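Local coordinates for protein adenosine kinase, putative (Trypanosoma brucei, PDB 2XTB) that probably catalyses the ATP-dependent phosphorylation of adenosine to AMP, the single-step salvage route to this nucleotide, with magnesium as cofactor, at residues C14-D19 with V86-C91; A39-E44 with A138-A143; T130-T135 with D289-I294; S169-T174 with P201-F206. All coordinates share one frame; numbering follows the deposited sequence.

Contact 1. Residues C14-D19 with V86-C91; sequences CNPLLD and VTYVGC. With KRM (4-[5-(4-phenoxyphenyl)-1H-pyrazol-3-yl]morpholine), chain B.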
# COMPACT_ATOMS: atom_id res chain seq x y z
N CYS A 14 -4.61 3.60 5.12
CA CYS A 14 -4.50 4.06 3.74
C CYS A 14 -5.83 4.62 3.25
O CYS A 14 -6.79 4.74 4.01
CB CYS A 14 -4.02 2.92 2.83
SG CYS A 14 -3.43 3.45 1.21
N ASN A 15 -5.86 4.96 1.96
CA ASN A 15 -7.06 5.42 1.28
C ASN A 15 -7.78 4.26 0.59
O ASN A 15 -7.30 3.75 -0.43
CB ASN A 15 -6.71 6.52 0.27
CG ASN A 15 -6.12 7.76 0.93
OD1 ASN A 15 -6.06 7.87 2.16
ND2 ASN A 15 -5.69 8.72 0.12
N PRO A 16 -8.92 3.81 1.15
CA PRO A 16 -9.62 2.67 0.57
C PRO A 16 -10.42 3.02 -0.68
O PRO A 16 -11.26 3.92 -0.64
CB PRO A 16 -10.55 2.21 1.71
CG PRO A 16 -10.74 3.40 2.57
CD PRO A 16 -9.61 4.35 2.33
N LEU A 17 -10.14 2.32 -1.77
CA LEU A 17 -10.88 2.50 -3.02
C LEU A 17 -11.48 1.17 -3.46
O LEU A 17 -10.87 0.13 -3.31
CB LEU A 17 -9.97 3.03 -4.14
CG LEU A 17 -9.10 4.28 -3.92
CD1 LEU A 17 -8.33 4.57 -5.19
CD2 LEU A 17 -9.92 5.49 -3.52
N LEU A 18 -12.70 1.22 -3.99
CA LEU A 18 -13.30 0.03 -4.58
C LEU A 18 -12.94 -0.01 -6.06
O LEU A 18 -13.32 0.87 -6.82
CB LEU A 18 -14.83 0.03 -4.40
CG LEU A 18 -15.59 -1.23 -4.84
CD1 LEU A 18 -15.43 -2.34 -3.82
CD2 LEU A 18 -17.06 -0.93 -5.06
N ASP A 19 -12.17 -1.03 -6.44
CA ASP A 19 -11.88 -1.26 -7.85
C ASP A 19 -13.16 -1.69 -8.54
O ASP A 19 -13.66 -2.79 -8.29
CB ASP A 19 -10.79 -2.32 -8.04
CG ASP A 19 -9.45 -1.94 -7.40
OD1 ASP A 19 -9.27 -0.77 -6.99
OD2 ASP A 19 -8.57 -2.83 -7.32
N VAL A 86 -4.73 -8.66 10.48
CA VAL A 86 -4.68 -7.30 9.95
C VAL A 86 -5.91 -6.50 10.35
O VAL A 86 -7.04 -7.00 10.27
CB VAL A 86 -4.55 -7.28 8.39
CG1 VAL A 86 -4.87 -5.91 7.82
CG2 VAL A 86 -3.15 -7.70 7.97
N THR A 87 -5.68 -5.28 10.81
CA THR A 87 -6.73 -4.29 10.98
C THR A 87 -6.45 -3.17 9.99
O THR A 87 -5.32 -2.69 9.90
CB THR A 87 -6.77 -3.74 12.42
OG1 THR A 87 -6.86 -4.82 13.35
CG2 THR A 87 -7.97 -2.82 12.61
N TYR A 88 -7.48 -2.79 9.23
CA TYR A 88 -7.35 -1.72 8.25
C TYR A 88 -8.19 -0.51 8.63
O TYR A 88 -9.39 -0.63 8.88
CB TYR A 88 -7.72 -2.20 6.85
CG TYR A 88 -7.62 -1.12 5.80
CD1 TYR A 88 -6.43 -0.93 5.09
CD2 TYR A 88 -8.69 -0.27 5.53
CE1 TYR A 88 -6.33 0.07 4.13
CE2 TYR A 88 -8.59 0.73 4.57
CZ TYR A 88 -7.41 0.89 3.87
OH TYR A 88 -7.30 1.88 2.92
N VAL A 89 -7.54 0.65 8.67
CA VAL A 89 -8.21 1.91 8.94
C VAL A 89 -8.16 2.78 7.69
O VAL A 89 -7.13 2.86 7.01
CB VAL A 89 -7.60 2.62 10.18
CG1 VAL A 89 -8.07 4.07 10.29
CG2 VAL A 89 -7.96 1.86 11.45
N GLY A 90 -9.28 3.41 7.39
CA GLY A 90 -9.41 4.28 6.24
C GLY A 90 -10.76 4.96 6.30
O GLY A 90 -11.44 4.88 7.32
N CYS A 91 -11.15 5.61 5.22
CA CYS A 91 -12.45 6.28 5.20
C CYS A 91 -13.27 5.95 3.95
O CYS A 91 -12.89 6.28 2.83
CB CYS A 91 -12.28 7.80 5.38
SG CYS A 91 -13.83 8.69 5.67
C24 KRM B . -4.97 5.80 -2.91
C23 KRM B . -4.41 4.38 -2.83
O22 KRM B . -4.42 3.80 -4.14
C21 KRM B . -3.48 4.45 -5.00
C20 KRM B . -3.89 5.90 -5.24
N19 KRM B . -4.25 6.53 -3.96
C16 KRM B . -3.96 7.86 -3.73
C15 KRM B . -3.63 8.79 -4.70
N17 KRM B . -4.00 8.37 -2.50
N18 KRM B . -3.67 9.72 -2.67
C14 KRM B . -3.44 9.98 -3.99
C11 KRM B . -3.07 11.32 -4.53
C10 KRM B . -2.95 11.55 -5.90
C9 KRM B . -2.60 12.82 -6.37
C12 KRM B . -2.84 12.37 -3.63
C13 KRM B . -2.49 13.64 -4.10
C8 KRM B . -2.36 13.87 -5.47
O7 KRM B . -2.02 15.13 -5.90
C6 KRM B . -1.40 15.41 -7.10
C1 KRM B . -2.14 15.95 -8.16
C5 KRM B . -0.03 15.18 -7.27
C4 KRM B . 0.59 15.47 -8.49
C3 KRM B . -0.16 16.00 -9.55
C2 KRM B . -1.53 16.23 -9.38
O HOH W 1 -9.04 7.12 4.31
O HOH W 2 -5.86 1.63 0.34

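Contact 2. Residues A39-E44 with A138-A143; sequences AILLSE and ADLGAA. With KRM (4-[5-(4-phenoxyphenyl)-1H-pyrazol-3-yl]morpholine), chain B.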
# COMPACT_ATOMS: atom_id res chain seq x y z
N ALA A 39 -2.87 5.76 -15.58
CA ALA A 39 -3.67 6.01 -14.38
C ALA A 39 -3.82 7.51 -14.17
O ALA A 39 -2.82 8.22 -14.07
CB ALA A 39 -3.03 5.34 -13.17
N ILE A 40 -5.06 7.98 -14.12
CA ILE A 40 -5.36 9.39 -13.91
C ILE A 40 -6.46 9.57 -12.86
O ILE A 40 -7.24 8.65 -12.61
CB ILE A 40 -5.82 10.09 -15.21
CG1 ILE A 40 -7.08 9.42 -15.78
CG2 ILE A 40 -4.69 10.13 -16.24
CD1 ILE A 40 -8.04 10.38 -16.43
N LEU A 41 -6.51 10.76 -12.26
CA LEU A 41 -7.60 11.12 -11.35
C LEU A 41 -8.82 11.57 -12.14
O LEU A 41 -8.69 12.28 -13.15
CB LEU A 41 -7.16 12.22 -10.38
CG LEU A 41 -6.21 11.84 -9.24
CD1 LEU A 41 -5.57 13.08 -8.64
CD2 LEU A 41 -6.92 11.02 -8.16
N LEU A 42 -10.00 11.15 -11.70
CA LEU A 42 -11.26 11.43 -12.40
C LEU A 42 -11.54 12.93 -12.51
O LEU A 42 -11.65 13.63 -11.50
CB LEU A 42 -12.44 10.69 -11.75
CG LEU A 42 -13.85 11.00 -12.27
CD1 LEU A 42 -14.64 9.73 -12.52
CD2 LEU A 42 -14.60 11.92 -11.32
N SER A 43 -11.65 13.41 -13.75
CA SER A 43 -11.97 14.81 -14.02
C SER A 43 -13.34 14.94 -14.70
O SER A 43 -14.10 13.97 -14.78
CB SER A 43 -10.87 15.44 -14.88
OG SER A 43 -10.78 14.80 -16.14
N GLU A 44 -13.64 16.14 -15.19
CA GLU A 44 -14.89 16.41 -15.91
C GLU A 44 -14.98 15.59 -17.20
O GLU A 44 -16.08 15.25 -17.66
CB GLU A 44 -15.01 17.91 -16.21
CG GLU A 44 -16.39 18.37 -16.70
CD GLU A 44 -17.52 18.01 -15.73
OE1 GLU A 44 -17.28 17.95 -14.50
OE2 GLU A 44 -18.66 17.78 -16.21
N ALA A 138 -9.28 7.00 -11.15
CA ALA A 138 -9.48 6.97 -9.71
C ALA A 138 -10.20 8.21 -9.18
O ALA A 138 -9.88 9.34 -9.56
CB ALA A 138 -8.15 6.77 -8.99
N ASP A 139 -11.18 7.99 -8.31
CA ASP A 139 -11.82 9.06 -7.57
C ASP A 139 -11.56 8.83 -6.08
O ASP A 139 -12.05 7.86 -5.50
CB ASP A 139 -13.32 9.11 -7.85
CG ASP A 139 -13.98 10.38 -7.33
OD1 ASP A 139 -13.72 10.77 -6.18
OD2 ASP A 139 -14.77 10.98 -8.09
N LEU A 140 -10.78 9.72 -5.48
CA LEU A 140 -10.37 9.57 -4.08
C LEU A 140 -11.56 9.61 -3.11
O LEU A 140 -11.66 8.78 -2.21
CB LEU A 140 -9.32 10.63 -3.71
CG LEU A 140 -7.82 10.27 -3.73
CD1 LEU A 140 -7.45 9.21 -4.78
CD2 LEU A 140 -6.96 11.52 -3.92
N GLY A 141 -12.46 10.57 -3.33
CA GLY A 141 -13.70 10.69 -2.57
C GLY A 141 -13.52 10.62 -1.06
O GLY A 141 -12.70 11.35 -0.49
N ALA A 142 -14.27 9.71 -0.44
CA ALA A 142 -14.37 9.59 1.02
C ALA A 142 -13.02 9.41 1.71
O ALA A 142 -12.81 9.89 2.82
CB ALA A 142 -15.31 8.46 1.39
N ALA A 143 -12.11 8.71 1.03
CA ALA A 143 -10.78 8.39 1.55
C ALA A 143 -10.04 9.61 2.09
O ALA A 143 -9.36 9.52 3.12
CB ALA A 143 -9.96 7.70 0.49
C24 KRM B . -4.97 5.80 -2.91
C23 KRM B . -4.41 4.38 -2.83
O22 KRM B . -4.42 3.80 -4.14
C21 KRM B . -3.48 4.45 -5.00
C20 KRM B . -3.89 5.90 -5.24
N19 KRM B . -4.25 6.53 -3.96
C16 KRM B . -3.96 7.86 -3.73
C15 KRM B . -3.63 8.79 -4.70
N17 KRM B . -4.00 8.37 -2.50
N18 KRM B . -3.67 9.72 -2.67
C14 KRM B . -3.44 9.98 -3.99
C11 KRM B . -3.07 11.32 -4.53
C10 KRM B . -2.95 11.55 -5.90
C9 KRM B . -2.60 12.82 -6.37
C12 KRM B . -2.84 12.37 -3.63
C13 KRM B . -2.49 13.64 -4.10
C8 KRM B . -2.36 13.87 -5.47
O7 KRM B . -2.02 15.13 -5.90
C6 KRM B . -1.40 15.41 -7.10
C1 KRM B . -2.14 15.95 -8.16
C5 KRM B . -0.03 15.18 -7.27
C4 KRM B . 0.59 15.47 -8.49
C3 KRM B . -0.16 16.00 -9.55
C2 KRM B . -1.53 16.23 -9.38

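Contact 3. Residues T130-T135 with D289-I294; sequences TGKERT and DQDKVI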
# COMPACT_ATOMS: atom_id res chain seq x y z
N THR A 130 -8.58 -3.96 -21.24
CA THR A 130 -8.60 -4.24 -22.66
C THR A 130 -7.52 -5.27 -22.94
O THR A 130 -6.33 -4.93 -23.04
CB THR A 130 -8.32 -2.97 -23.51
OG1 THR A 130 -7.07 -2.39 -23.11
CG2 THR A 130 -9.43 -1.94 -23.35
N GLY A 131 -7.92 -6.54 -23.02
CA GLY A 131 -6.97 -7.64 -23.12
C GLY A 131 -6.20 -7.78 -21.82
O GLY A 131 -6.80 -8.06 -20.77
N LYS A 132 -4.89 -7.59 -21.88
CA LYS A 132 -4.05 -7.61 -20.68
C LYS A 132 -3.50 -6.22 -20.33
O LYS A 132 -2.43 -6.08 -19.74
CB LYS A 132 -2.95 -8.68 -20.78
CG LYS A 132 -1.83 -8.42 -21.79
CD LYS A 132 -0.80 -9.56 -21.75
CE LYS A 132 0.61 -9.05 -21.98
NZ LYS A 132 1.63 -10.11 -21.71
N GLU A 133 -4.28 -5.20 -20.68
CA GLU A 133 -3.92 -3.81 -20.41
C GLU A 133 -5.00 -3.15 -19.57
O GLU A 133 -6.19 -3.29 -19.86
CB GLU A 133 -3.73 -3.06 -21.73
CG GLU A 133 -2.80 -1.85 -21.63
CD GLU A 133 -1.34 -2.24 -21.43
OE1 GLU A 133 -0.95 -3.36 -21.83
OE2 GLU A 133 -0.58 -1.41 -20.87
N ARG A 134 -4.59 -2.43 -18.53
CA ARG A 134 -5.52 -1.79 -17.61
C ARG A 134 -5.37 -0.27 -17.60
O ARG A 134 -4.27 0.25 -17.41
CB ARG A 134 -5.39 -2.38 -16.21
CG ARG A 134 -6.11 -3.72 -16.04
CD ARG A 134 -5.49 -4.59 -14.95
NE ARG A 134 -6.11 -5.92 -14.91
CZ ARG A 134 -5.77 -6.95 -15.69
NH1 ARG A 134 -4.79 -6.83 -16.58
NH2 ARG A 134 -6.40 -8.11 -15.57
N THR A 135 -6.48 0.43 -17.81
CA THR A 135 -6.53 1.89 -17.76
C THR A 135 -7.29 2.32 -16.51
O THR A 135 -8.45 1.94 -16.32
CB THR A 135 -7.18 2.49 -19.02
OG1 THR A 135 -6.51 2.02 -20.19
CG2 THR A 135 -7.12 4.02 -18.99
N ASP A 289 9.45 -14.14 -17.48
CA ASP A 289 9.10 -13.94 -18.88
C ASP A 289 8.01 -12.87 -18.98
O ASP A 289 6.96 -12.98 -18.33
CB ASP A 289 8.64 -15.27 -19.52
CG ASP A 289 8.53 -15.19 -21.05
OD1 ASP A 289 9.24 -14.37 -21.68
OD2 ASP A 289 7.72 -15.95 -21.63
N GLN A 290 8.27 -11.84 -19.78
CA GLN A 290 7.35 -10.72 -19.96
C GLN A 290 6.09 -11.08 -20.76
O GLN A 290 5.11 -10.32 -20.77
CB GLN A 290 8.05 -9.49 -20.58
CG GLN A 290 9.15 -9.80 -21.59
CD GLN A 290 10.53 -9.97 -20.95
OE1 GLN A 290 10.69 -9.85 -19.74
NE2 GLN A 290 11.53 -10.26 -21.78
N ASP A 291 6.12 -12.24 -21.42
CA ASP A 291 4.93 -12.77 -22.08
C ASP A 291 4.11 -13.62 -21.10
O ASP A 291 3.24 -14.40 -21.50
CB ASP A 291 5.32 -13.59 -23.32
CG ASP A 291 4.23 -13.62 -24.38
OD1 ASP A 291 3.31 -12.77 -24.35
OD2 ASP A 291 4.29 -14.51 -25.27
N LYS A 292 4.41 -13.45 -19.81
CA LYS A 292 3.66 -14.09 -18.72
C LYS A 292 3.19 -13.07 -17.69
O LYS A 292 2.39 -13.38 -16.80
CB LYS A 292 4.48 -15.21 -18.06
CG LYS A 292 4.23 -16.60 -18.64
CD LYS A 292 5.02 -16.84 -19.93
CE LYS A 292 4.27 -17.74 -20.91
NZ LYS A 292 4.09 -19.12 -20.40
N VAL A 293 3.70 -11.84 -17.81
CA VAL A 293 3.26 -10.72 -16.97
C VAL A 293 1.88 -10.25 -17.44
O VAL A 293 1.72 -9.80 -18.58
CB VAL A 293 4.27 -9.54 -17.04
CG1 VAL A 293 3.77 -8.34 -16.23
CG2 VAL A 293 5.64 -9.97 -16.55
N ILE A 294 0.87 -10.36 -16.56
CA ILE A 294 -0.47 -9.85 -16.86
C ILE A 294 -0.47 -8.33 -16.75
O ILE A 294 -0.79 -7.64 -17.72
CB ILE A 294 -1.58 -10.50 -15.95
CG1 ILE A 294 -1.74 -12.00 -16.27
CG2 ILE A 294 -2.91 -9.75 -16.07
CD1 ILE A 294 -2.30 -12.34 -17.67

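Contact 4. Residues S169-T174 with P201-F206; sequences SGFTLT and PFIMQF. With KRM (4-[5-(4-phenoxyphenyl)-1H-pyrazol-3-yl]morpholine), chain B.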
# COMPACT_ATOMS: atom_id res chain seq x y z
N SER A 169 0.95 3.71 3.93
CA SER A 169 1.34 4.13 2.59
C SER A 169 1.65 5.62 2.64
O SER A 169 1.22 6.32 3.56
CB SER A 169 0.23 3.83 1.58
OG SER A 169 -0.98 4.45 1.99
N GLY A 170 2.41 6.11 1.65
CA GLY A 170 2.75 7.52 1.58
C GLY A 170 1.54 8.40 1.37
O GLY A 170 1.56 9.59 1.70
N PHE A 171 0.47 7.81 0.84
CA PHE A 171 -0.77 8.51 0.53
C PHE A 171 -1.49 9.06 1.76
O PHE A 171 -2.30 9.98 1.65
CB PHE A 171 -1.72 7.60 -0.26
CG PHE A 171 -1.13 7.08 -1.55
CD1 PHE A 171 -1.01 5.71 -1.76
CD2 PHE A 171 -0.69 7.95 -2.54
CE1 PHE A 171 -0.47 5.22 -2.95
CE2 PHE A 171 -0.15 7.46 -3.73
CZ PHE A 171 -0.04 6.09 -3.93
N THR A 172 -1.19 8.49 2.93
CA THR A 172 -1.77 8.95 4.19
C THR A 172 -1.27 10.34 4.58
O THR A 172 -1.93 11.05 5.36
CB THR A 172 -1.45 7.98 5.34
OG1 THR A 172 -0.03 7.80 5.43
CG2 THR A 172 -2.11 6.63 5.11
N LEU A 173 -0.12 10.71 4.04
CA LEU A 173 0.51 12.01 4.26
C LEU A 173 -0.14 13.11 3.42
O LEU A 173 0.02 14.30 3.71
CB LEU A 173 2.01 11.94 3.97
CG LEU A 173 2.81 10.82 4.64
CD1 LEU A 173 4.03 10.46 3.81
CD2 LEU A 173 3.20 11.19 6.06
N THR A 174 -0.85 12.71 2.37
CA THR A 174 -1.59 13.65 1.52
C THR A 174 -2.91 14.06 2.15
O THR A 174 -3.48 15.09 1.79
CB THR A 174 -1.88 13.07 0.11
OG1 THR A 174 -2.70 11.90 0.24
CG2 THR A 174 -0.58 12.70 -0.60
N PRO A 201 6.58 8.94 -6.31
CA PRO A 201 7.55 10.04 -6.34
C PRO A 201 7.00 11.39 -5.86
O PRO A 201 7.71 12.13 -5.18
CB PRO A 201 7.96 10.11 -7.81
CG PRO A 201 7.75 8.73 -8.32
CD PRO A 201 6.52 8.23 -7.61
N PHE A 202 5.75 11.69 -6.20
CA PHE A 202 5.17 13.00 -5.87
C PHE A 202 5.05 13.25 -4.36
O PHE A 202 4.94 14.40 -3.93
CB PHE A 202 3.85 13.25 -6.60
CG PHE A 202 2.70 12.41 -6.12
CD1 PHE A 202 1.96 12.77 -4.99
CD2 PHE A 202 2.34 11.25 -6.81
CE1 PHE A 202 0.90 11.99 -4.55
CE2 PHE A 202 1.27 10.47 -6.37
CZ PHE A 202 0.55 10.84 -5.24
N ILE A 203 5.07 12.18 -3.57
CA ILE A 203 5.07 12.29 -2.10
C ILE A 203 6.32 13.02 -1.64
O ILE A 203 6.23 13.97 -0.85
CB ILE A 203 4.99 10.89 -1.41
CG1 ILE A 203 3.72 10.13 -1.82
CG2 ILE A 203 5.12 11.02 0.12
CD1 ILE A 203 2.41 10.79 -1.41
N MET A 204 7.47 12.59 -2.15
CA MET A 204 8.76 13.22 -1.83
C MET A 204 8.91 14.62 -2.41
O MET A 204 9.68 15.43 -1.90
CB MET A 204 9.92 12.33 -2.29
CG MET A 204 10.20 11.14 -1.39
SD MET A 204 8.85 9.93 -1.36
CE MET A 204 9.04 9.17 -2.97
N GLN A 205 8.18 14.91 -3.48
CA GLN A 205 8.28 16.20 -4.14
C GLN A 205 7.32 17.23 -3.56
O GLN A 205 7.71 18.35 -3.27
CB GLN A 205 8.08 16.05 -5.65
CG GLN A 205 8.65 17.22 -6.46
CD GLN A 205 8.34 17.13 -7.95
OE1 GLN A 205 8.54 18.09 -8.68
NE2 GLN A 205 7.86 15.97 -8.39
N PHE A 206 6.06 16.84 -3.38
CA PHE A 206 5.01 17.77 -2.99
C PHE A 206 4.60 17.68 -1.52
O PHE A 206 4.04 18.63 -0.97
CB PHE A 206 3.78 17.60 -3.90
CG PHE A 206 4.00 18.06 -5.31
CD1 PHE A 206 3.61 19.33 -5.71
CD2 PHE A 206 4.61 17.22 -6.24
CE1 PHE A 206 3.82 19.77 -7.02
CE2 PHE A 206 4.83 17.64 -7.55
CZ PHE A 206 4.43 18.92 -7.94
C24 KRM B . -4.97 5.80 -2.91
C23 KRM B . -4.41 4.38 -2.83
O22 KRM B . -4.42 3.80 -4.14
C21 KRM B . -3.48 4.45 -5.00
C20 KRM B . -3.89 5.90 -5.24
N19 KRM B . -4.25 6.53 -3.96
C16 KRM B . -3.96 7.86 -3.73
C15 KRM B . -3.63 8.79 -4.70
N17 KRM B . -4.00 8.37 -2.50
N18 KRM B . -3.67 9.72 -2.67
C14 KRM B . -3.44 9.98 -3.99
C11 KRM B . -3.07 11.32 -4.53
C10 KRM B . -2.95 11.55 -5.90
C9 KRM B . -2.60 12.82 -6.37
C12 KRM B . -2.84 12.37 -3.63
C13 KRM B . -2.49 13.64 -4.10
C8 KRM B . -2.36 13.87 -5.47
O7 KRM B . -2.02 15.13 -5.90
C6 KRM B . -1.40 15.41 -7.10
C1 KRM B . -2.14 15.95 -8.16
C5 KRM B . -0.03 15.18 -7.27
C4 KRM B . 0.59 15.47 -8.49
C3 KRM B . -0.16 16.00 -9.55
C2 KRM B . -1.53 16.23 -9.38

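Contact 1. Residues C14-D19 with V86-C91
Cys14 opens the first segment by pairing with strand 86-93, its backbone N donating to Val89 O at 3.2 Å with an N-H...O angle of 159°. This prolongs the parallel pairing of strands 10-13 and 86-93 in the large α/β sheet of the ribokinase (PfkB) fold, just where the chain leaves that sheet to become strand 17-23 of the smaller lid sheet. The CB of Cys14 lies 3.9 Å from Tyr88 CE1, an apolar touch at one flank of the phenol. Asn15, one of the adenosine-binding residues, turns the other way: its ND2 sends a weak, bent bond to N17 of the bound pyrazole compound. Its backbone serves the contact instead, because Asn15 O accepts from a water that also bonds Tyr88 OH and so ties the turn to the tyrosine. Pro16 then crosses the phenol at a slant, with CB 3.8 Å from Tyr88 CE2 and CG in the ring plane at its edge. The same CG reaches the backbone of Cys91, filling the corner after Gly90, while Leu101 of helix 96-106 packs on the proline. Beyond it, Leu17 to Asp19 run off into the lid, Asp19 being another residue that binds adenosine. Tyr88 can reach this far because its CG stands opposite the backbone N (chi1 179°), which sends the ring straight from its strand towards the bend. All the touching residues are buried, and the phenol ends in the bend with OH 3.4 Å from Pro16 CD.

Contact 2. Residues A39-E44 with A138-A143
Leu41 and Leu140 touch each other and together cover one face of the central phenyl ring of the bound compound, Leu41 CD1 and Leu140 CD2 lying on one side of its plane and Phe202 on the other. The compound is thus clasped between the lid and the large domain. Leu41 brings CD1 within 3.7 Å of C9 of this phenyl; Leu140 sets CD2 3.8 Å from C14 of the adjoining pyrazole. Leu41 CD2 lies 3.9 Å from Leu140 CD1, the methyl that also touches C15 of the pyrazole. Chi1 (-74°) sets the Leu41 CG beside its backbone N, and chi2 (164°) then turns CD1 to the compound and CD2 to Leu140. The other flat group, the carboxylate of Asp139, meets Leu42 through one oxygen, OD2 lying 3.4 Å from Leu42 CD2, an apolar methyl against a polar atom and no hydrogen bond. Behind these side chains the backbones form a single parallel β bridge, Leu41 to Ala138. Ala138 bonds on both flanks of Leu41: its N donates to Ile40 O at 3.0 Å, and its O accepts from Leu42 N at 2.8 Å, both N-H...O angles being at least 165°. One residue thus straddles its partner, the defining pattern of a parallel pair. Strand 39-41 forms an outermost strand of the small lid sheet through strand 133-139, whose other neighbour is strand 124-130, and beyond the bridge Leu42 packs on Ile49 and Phe50 of helix 49-53.

Contact 3. Residues T130-T135 with D289-I294
Lys132 stretches across to the loop 289-294 and ends beside two backbone oxygens. Its NZ donates to Val293 O at 3.1 Å, approaching from 25° out of the carbonyl plane, and lies 3.6 Å from Gln290 O, a distance alone. The carboxylate of Asp291 is near but not in a salt bridge, with OD1 4.1 Å from Lys132 NZ; the opposite charges could still favour the position of the ammonium group. CG sits between the backbone N and the carbonyl carbon (chi1 69°), pointing the extended start of the chain at the loop, and a bend at chi3 then completes the approach. Lys132 holds the third position of a type II' turn, Thr130 to Glu133, which closes the β hairpin of strands 124-130 and 133-139 in the lid; Gly131 supplies the positive phi its second position needs. The loop opposite has its own type I turn, Asp289 to Lys292, and carries Gln290, an ADP-binding residue, on the way to helix 299-312. Arg134, whose side chain likewise sets out toward the loop, slants past Ile294: NH1 is 3.5 Å from Ile294 CG2 and NH2 3.9 Å from that methyl, so its guanidinium touches a hydrocarbon branch here. The arginine also packs on Asp295 and Asn297, just ahead of helix 299-312, and on Val127 and Ile129 of the adjoining lid strand.

Contact 4. Residues S169-T174 with P201-F206
An aromatic wall of the pocket that holds the bound compound forms where Phe171, which also binds adenosine, meets Phe202. Phe171 CE2 lies 3.8 Å from Phe202 CZ, with that CZ in the plane of the Phe171 ring at its edge, and the two side chains run at about a right angle. Each ring turns a face to the bound compound. C16 of its pyrazole hovers 3.5 Å above the Phe171 plane, displaced towards the rim, and the terminal phenoxy ring sets C5 over Phe202 at 3.8 Å. Phe202 gets there because its CG lies between the backbone N and the carbonyl carbon (chi1 70°), bringing the ring round alongside the helix towards the pocket. In the ribokinase-type α/β fold such a site forms at the carboxyl ends of the central strands: the first segment follows strand 165-169 and enters helix 172-175, and the second is the short helix 201-206 after neighbouring strand 193-197. A type I turn makes the first transition, with Thr172 OG1 bonded back to Ser169 O. Beneath the rings Ile203 packs between these two helical pieces. Its CD1 rests 3.4 Å from Gly170 O and 3.6 Å from Thr174 CG2, while CG2 meets Leu173 CD1 at 3.9 Å; no hydrogen bond joins the segments. Leu173 continues this apolar layer onto Leu211 and Val214 of helix 208-214, and Gly170 N is held from outside by Ser199 OG.

How the contacts relate
Contacts 1 and 4 are buried: contact 4 lies at the ends of the large sheet, and contact 1 where the chain passes from it into the lid. Contacts 2 and 3 lie at the surface and share strand 133-139 of the lid. Contact 1 mixes a backbone bond with water and phenol packing, contact 4 has no hydrogen bond across it and is mostly apolar and aromatic packing, contact 2 rests on sheet pairing, and contact 3 uses charged side chains against a loop. Contacts 1, 2 and 4 all touch the bound compound. Contact 1 also meets the other two directly, Asn15 CB packing 3.5 Å from Ala143 CB and Cys14 CA 3.8 Å from Thr172 CG2. Contact 3 is remote, its centre about 23 to 27 Å from the others.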